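Local coordinates for conserved domain protein (Bacillus anthracis, PDB 3FBQ) that is of unknown function but folds into two consecutive antiparallel beta regions, both probably related to the immunoglobulin-like E-set superfamily, at residues Ser148-Ile153 and Met166-Met171; Thr43-Ile48 and Ser55-Leu60. All coordinates share one frame; numbering follows the deposited sequence.

Interaction 1: residues Ser148-Ile153 and Met166-Met171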
loop_
_atom_site.group_PDB
_atom_site.type_symbol
_atom_site.label_atom_id
_atom_site.label_comp_id
_atom_site.label_asym_id
_atom_site.label_seq_id
_atom_site.Cartn_x
_atom_site.Cartn_y
_atom_site.Cartn_z
ATOM N N SER A 148 7.939 30.809 10.496
ATOM C CA SER A 148 6.949 31.149 11.500
ATOM C C SER A 148 7.569 31.567 12.848
ATOM O O SER A 148 8.626 31.053 13.242
ATOM C CB SER A 148 6.081 29.961 11.711
ATOM O OG SER A 148 6.941 28.963 12.147
ATOM N N LYS A 149 6.864 32.476 13.536
ATOM C CA LYS A 149 7.178 32.902 14.897
ATOM C C LYS A 149 6.558 31.965 15.900
ATOM O O LYS A 149 5.319 31.937 16.051
ATOM C CB LYS A 149 6.617 34.303 15.150
ATOM C CG LYS A 149 7.704 35.348 15.349
ATOM C CD LYS A 149 7.361 36.398 16.424
ATOM C CE LYS A 149 8.017 36.105 17.753
ATOM N NZ LYS A 149 7.236 35.087 18.536
ATOM N N GLU A 150 7.405 31.200 16.590
ATOM C CA GLU A 150 6.918 30.338 17.670
ATOM C C GLU A 150 7.356 30.823 19.000
ATOM O O GLU A 150 8.522 31.116 19.186
ATOM C CB GLU A 150 7.431 28.945 17.613
ATOM C CG GLU A 150 7.912 28.450 16.346
ATOM C CD GLU A 150 8.768 27.226 16.622
ATOM O OE1 GLU A 150 8.235 26.203 17.121
ATOM O OE2 GLU A 150 9.993 27.310 16.402
ATOM N N ARG A 151 6.403 30.867 19.925
ATOM C CA ARG A 151 6.655 31.153 21.318
ATOM C C ARG A 151 6.299 29.908 22.103
ATOM O O ARG A 151 5.323 29.196 21.781
ATOM C CB ARG A 151 5.785 32.305 21.773
ATOM C CG ARG A 151 6.391 33.070 22.923
ATOM C CD ARG A 151 5.744 34.430 23.066
ATOM N NE ARG A 151 4.378 34.307 23.583
ATOM C CZ ARG A 151 4.041 34.372 24.879
ATOM N NH1 ARG A 151 4.972 34.581 25.820
ATOM N NH2 ARG A 151 2.760 34.240 25.242
ATOM N N THR A 152 7.086 29.609 23.129
ATOM C CA THR A 152 6.665 28.526 24.027
ATOM C C THR A 152 5.818 29.068 25.176
ATOM O O THR A 152 6.243 29.961 25.889
ATOM C CB THR A 152 7.828 27.651 24.510
ATOM O OG1 THR A 152 7.858 27.689 25.939
ATOM C CG2 THR A 152 9.155 28.175 23.953
ATOM N N ILE A 153 4.615 28.519 25.312
ATOM C CA ILE A 153 3.603 28.981 26.264
ATOM C C ILE A 153 3.156 27.890 27.266
ATOM O O ILE A 153 3.394 26.699 27.071
ATOM C CB ILE A 153 2.341 29.500 25.536
ATOM C CG1 ILE A 153 1.529 28.322 24.958
ATOM C CG2 ILE A 153 2.716 30.485 24.519
ATOM C CD1 ILE A 153 0.745 28.596 23.695
ATOM N N MET A 166 -1.590 23.844 27.361
ATOM C CA MET A 166 -1.020 24.494 26.207
ATOM C C MET A 166 0.485 24.170 26.194
ATOM O O MET A 166 1.056 23.768 27.225
ATOM C CB MET A 166 -1.315 26.009 26.306
ATOM C CG MET A 166 -2.823 26.464 26.028
ATOM S SD MET A 166 -3.689 25.620 24.621
ATOM C CE MET A 166 -4.357 24.159 25.421
ATOM N N GLU A 167 1.136 24.277 25.049
ATOM C CA GLU A 167 2.585 23.981 24.985
ATOM C C GLU A 167 3.291 25.024 24.124
ATOM O O GLU A 167 4.351 25.582 24.485
ATOM C CB GLU A 167 2.850 22.600 24.359
ATOM C CG GLU A 167 2.915 21.333 25.268
ATOM C CD GLU A 167 2.957 20.017 24.418
ATOM O OE1 GLU A 167 2.934 18.859 24.957
ATOM O OE2 GLU A 167 2.989 20.131 23.169
ATOM N N LYS A 168 2.704 25.288 22.965
ATOM C CA LYS A 168 3.384 26.139 22.026
ATOM C C LYS A 168 2.436 26.840 21.102
ATOM O O LYS A 168 1.342 26.343 20.836
ATOM C CB LYS A 168 4.341 25.303 21.198
ATOM C CG LYS A 168 5.579 26.079 20.885
ATOM C CD LYS A 168 6.277 25.553 19.660
ATOM C CE LYS A 168 6.885 24.151 19.872
ATOM N NZ LYS A 168 7.529 24.075 21.222
ATOM N N VAL A 169 2.853 27.970 20.567
ATOM C CA VAL A 169 2.045 28.604 19.550
ATOM C C VAL A 169 2.968 28.967 18.382
ATOM O O VAL A 169 4.127 29.294 18.630
ATOM C CB VAL A 169 1.284 29.838 20.137
ATOM C CG1 VAL A 169 2.263 30.922 20.626
ATOM C CG2 VAL A 169 0.250 30.393 19.150
ATOM N N ALA A 170 2.498 28.882 17.127
ATOM C CA ALA A 170 3.352 29.231 15.992
ATOM C C ALA A 170 2.606 29.934 14.853
ATOM O O ALA A 170 1.620 29.441 14.394
ATOM C CB ALA A 170 4.129 28.007 15.490
ATOM N N MET A 171 3.109 31.072 14.376
ATOM C CA MET A 171 2.304 31.946 13.537
ATOM C C MET A 171 3.007 32.184 12.207
ATOM O O MET A 171 4.049 32.814 12.190
ATOM C CB MET A 171 1.982 33.250 14.304
ATOM C CG MET A 171 1.443 33.006 15.809
ATOM S SD MET A 171 1.672 34.430 17.016
ATOM C CE MET A 171 3.327 34.205 17.723
#

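Interaction 2: residues Thr43-Ile48 and Ser55-Leu60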
loop_
_atom_site.group_PDB
_atom_site.type_symbol
_atom_site.label_atom_id
_atom_site.label_comp_id
_atom_site.label_asym_id
_atom_site.label_seq_id
_atom_site.Cartn_x
_atom_site.Cartn_y
_atom_site.Cartn_z
ATOM N N THR A 43 -0.317 14.970 -11.464
ATOM C CA THR A 43 0.344 16.243 -11.313
ATOM C C THR A 43 0.326 16.670 -9.880
ATOM O O THR A 43 -0.675 16.512 -9.186
ATOM C CB THR A 43 -0.395 17.284 -12.077
ATOM O OG1 THR A 43 -0.414 16.814 -13.410
ATOM C CG2 THR A 43 0.350 18.693 -12.077
ATOM N N ILE A 44 1.444 17.222 -9.421
ATOM C CA ILE A 44 1.544 17.729 -8.057
ATOM C C ILE A 44 1.652 19.250 -8.042
ATOM O O ILE A 44 2.730 19.809 -8.242
ATOM C CB ILE A 44 2.758 17.130 -7.321
ATOM C CG1 ILE A 44 2.300 16.097 -6.291
ATOM C CG2 ILE A 44 3.570 18.230 -6.655
ATOM C CD1 ILE A 44 3.104 16.113 -5.010
ATOM N N ASN A 45 0.527 19.915 -7.802
ATOM C CA ASN A 45 0.364 21.311 -8.190
ATOM C C ASN A 45 1.025 22.265 -7.200
ATOM O O ASN A 45 2.202 22.598 -7.336
ATOM C CB ASN A 45 -1.119 21.656 -8.343
ATOM C CG ASN A 45 -1.742 21.019 -9.568
ATOM O OD1 ASN A 45 -1.455 21.409 -10.699
ATOM N ND2 ASN A 45 -2.602 20.031 -9.349
ATOM N N ASP A 46 0.260 22.699 -6.204
ATOM C CA ASP A 46 0.755 23.649 -5.215
ATOM C C ASP A 46 1.501 22.936 -4.092
ATOM O O ASP A 46 1.117 21.843 -3.675
ATOM C CB ASP A 46 -0.396 24.476 -4.640
ATOM C CG ASP A 46 -0.939 25.487 -5.631
ATOM O OD1 ASP A 46 -1.887 26.219 -5.276
ATOM O OD2 ASP A 46 -0.417 25.550 -6.764
ATOM N N VAL A 47 2.568 23.562 -3.606
ATOM C CA VAL A 47 3.361 22.995 -2.522
ATOM C C VAL A 47 3.657 24.039 -1.450
ATOM O O VAL A 47 3.896 25.207 -1.756
ATOM C CB VAL A 47 4.690 22.414 -3.039
ATOM C CG1 VAL A 47 5.579 23.523 -3.582
ATOM C CG2 VAL A 47 5.399 21.646 -1.934
ATOM N N ILE A 48 3.638 23.609 -0.192
ATOM C CA ILE A 48 3.820 24.530 0.943
ATOM C C ILE A 48 4.082 23.755 2.232
ATOM O O ILE A 48 3.616 22.647 2.423
ATOM C CB ILE A 48 2.563 25.351 1.189
ATOM C CG1 ILE A 48 2.890 26.669 1.964
ATOM C CG2 ILE A 48 1.442 24.482 1.885
ATOM C CD1 ILE A 48 1.702 27.603 2.132
ATOM N N SER A 55 1.816 20.450 2.878
ATOM C CA SER A 55 0.545 20.237 2.253
ATOM C C SER A 55 0.806 20.371 0.803
ATOM O O SER A 55 1.607 21.206 0.341
ATOM C CB SER A 55 -0.563 21.179 2.720
ATOM O OG SER A 55 -0.317 21.681 4.038
ATOM N N ILE A 56 0.152 19.483 0.084
ATOM C CA ILE A 56 0.377 19.293 -1.310
ATOM C C ILE A 56 -0.957 19.148 -2.028
ATOM O O ILE A 56 -1.930 18.573 -1.491
ATOM C CB ILE A 56 1.211 18.039 -1.427
ATOM C CG1 ILE A 56 2.564 18.447 -1.875
ATOM C CG2 ILE A 56 0.506 16.795 -2.161
ATOM C CD1 ILE A 56 3.370 17.247 -2.043
ATOM N N THR A 57 -0.967 19.642 -3.255
ATOM C CA THR A 57 -2.155 19.737 -4.045
ATOM C C THR A 57 -1.877 18.982 -5.337
ATOM O O THR A 57 -0.742 19.016 -5.863
ATOM C CB THR A 57 -2.428 21.228 -4.182
ATOM O OG1 THR A 57 -3.461 21.589 -3.233
ATOM C CG2 THR A 57 -2.840 21.593 -5.508
ATOM N N TYR A 58 -2.853 18.236 -5.837
ATOM C CA TYR A 58 -2.564 17.459 -7.015
ATOM C C TYR A 58 -3.761 17.271 -7.881
ATOM O O TYR A 58 -4.894 17.456 -7.436
ATOM C CB TYR A 58 -2.005 16.083 -6.632
ATOM C CG TYR A 58 -3.029 15.235 -5.921
ATOM C CD1 TYR A 58 -3.118 15.229 -4.504
ATOM C CD2 TYR A 58 -3.942 14.471 -6.649
ATOM C CE1 TYR A 58 -4.039 14.512 -3.871
ATOM C CE2 TYR A 58 -4.912 13.724 -6.007
ATOM C CZ TYR A 58 -4.941 13.732 -4.619
ATOM O OH TYR A 58 -5.908 12.982 -4.003
ATOM N N SER A 59 -3.504 16.860 -9.119
ATOM C CA SER A 59 -4.542 16.379 -10.023
ATOM C C SER A 59 -4.300 14.965 -10.422
ATOM O O SER A 59 -3.199 14.464 -10.378
ATOM C CB SER A 59 -4.600 17.219 -11.277
ATOM O OG SER A 59 -4.218 18.506 -10.874
ATOM N N LEU A 60 -5.359 14.327 -10.853
ATOM C CA LEU A 60 -5.279 12.974 -11.235
ATOM C C LEU A 60 -6.182 12.915 -12.467
ATOM O O LEU A 60 -7.343 13.307 -12.376
ATOM C CB LEU A 60 -5.796 12.157 -10.063
ATOM C CG LEU A 60 -5.953 10.660 -10.215
ATOM C CD1 LEU A 60 -4.574 10.118 -10.210
ATOM C CD2 LEU A 60 -6.781 10.104 -9.067
#

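Interaction 1: residues Ser148-Ile153 and Met166-Met171
The carbonyl oxygen of Lys149 is held by two groups of the facing strand: Met171 N donates to Lys149 O at 2.9 Å, and the CA-H of Ala170 adds a weaker contact, Ala170 CA lying 3.3 Å from Lys149 O. Lys149 N bonds Met171 O in return. In the next hydrogen-bonded pair Val169 N reaches Arg151 O at 3.0 Å, almost straight (170°). These strands are the arms of an antiparallel beta hairpin that forms one edge of an eight-stranded sheet, with 149-157 outermost within the chain. Ile153 N reaches Glu167 O at 3.1 Å beside a classic beta bulge, where Glu167 and Lys168 both face Tyr179 of strand 175-184. On one face Met171 lies alongside Lys149; its flexible thioether, bent at the last torsion (chi3 -87°), brings CE 3.5 Å from Lys149 O. Ile153 crosses Val169 at about a right angle, its CD1 3.8 Å from Val169 CB, two branched residues that pack together, Ile153 going on to touch Ile288 and Val169 Leu178. On the face of Glu150 the small methyl of Ala170 leaves room for Glu150 CG to lie against it. Glu150 OE1 touches Lys168 CD, whereas 4.7 Å separates Glu150 OE1 from Lys168 NZ, so any attraction between the charges probably acts at a distance.

Interaction 2: residues Thr43-Ile48 and Ser55-Leu60
Thr57 sits across from both Asn45 and Asp46, and its short branched side chain packs against the pair. Its CB meets Asp46 CB at 3.9 Å and approaches Asp46 O; beyond it the methyl CG2 lies beside Asn45 CB and Asp46 N, while the same side chain touches Ile9 and Phe10 of helix 9-12. Two residues facing one mark a beta bulge, at which the register of this antiparallel hairpin slips by one. The backbone follows the slip: Asn45 N faces Thr57 O, modelled too close for its geometry to be relied on, whereas Thr57 N goes to Asp46 O at 3.1 Å, lying in that carbonyl's plane. Regular pairing resumes on either side, with Ser59 N to Thr43 O at 2.9 Å and Ser55 N to Ile48 O at 2.9 Å. Of Ile48 the branch CG2, not CG1, meets Ser55, 3.6 Å from Ser55 O. The face of Ile44, Val47, Ile56 and Tyr58 is largely apolar: Val47 CG2 packs on Ile56 CG1 at 4.3 Å, and Ile44 CG1 on Tyr58 CB at 4.3 Å, the Tyr58 ring going on to meet Trp119. On the side of Thr57, away from this apolar packing, the buried Asp46 carboxylate forms a salt bridge with Lys25, which would be expected to favour its charged form.

How the interactions relate
From the N terminus the chain first closes interaction 2, joining strands 40-49 and 53-62 over a short hairpin turn within a five-stranded sheet. It then builds strands 71-78 to 131-144, of which 97-106 returns to lie beside 53-62, before interaction 1 opens at Ser148. That second hairpin closes between strands 149-157 and 162-171, at the border of the eight-stranded sheet. The two contacts follow in series, neither enclosing nor crossing the other. Their centres are 27 Å apart and their nearest atoms about 11 Å, so they do not touch directly. The connecting region approaches both, however: Met146 packs on Ile48, and Lys111 bonds to Ser148.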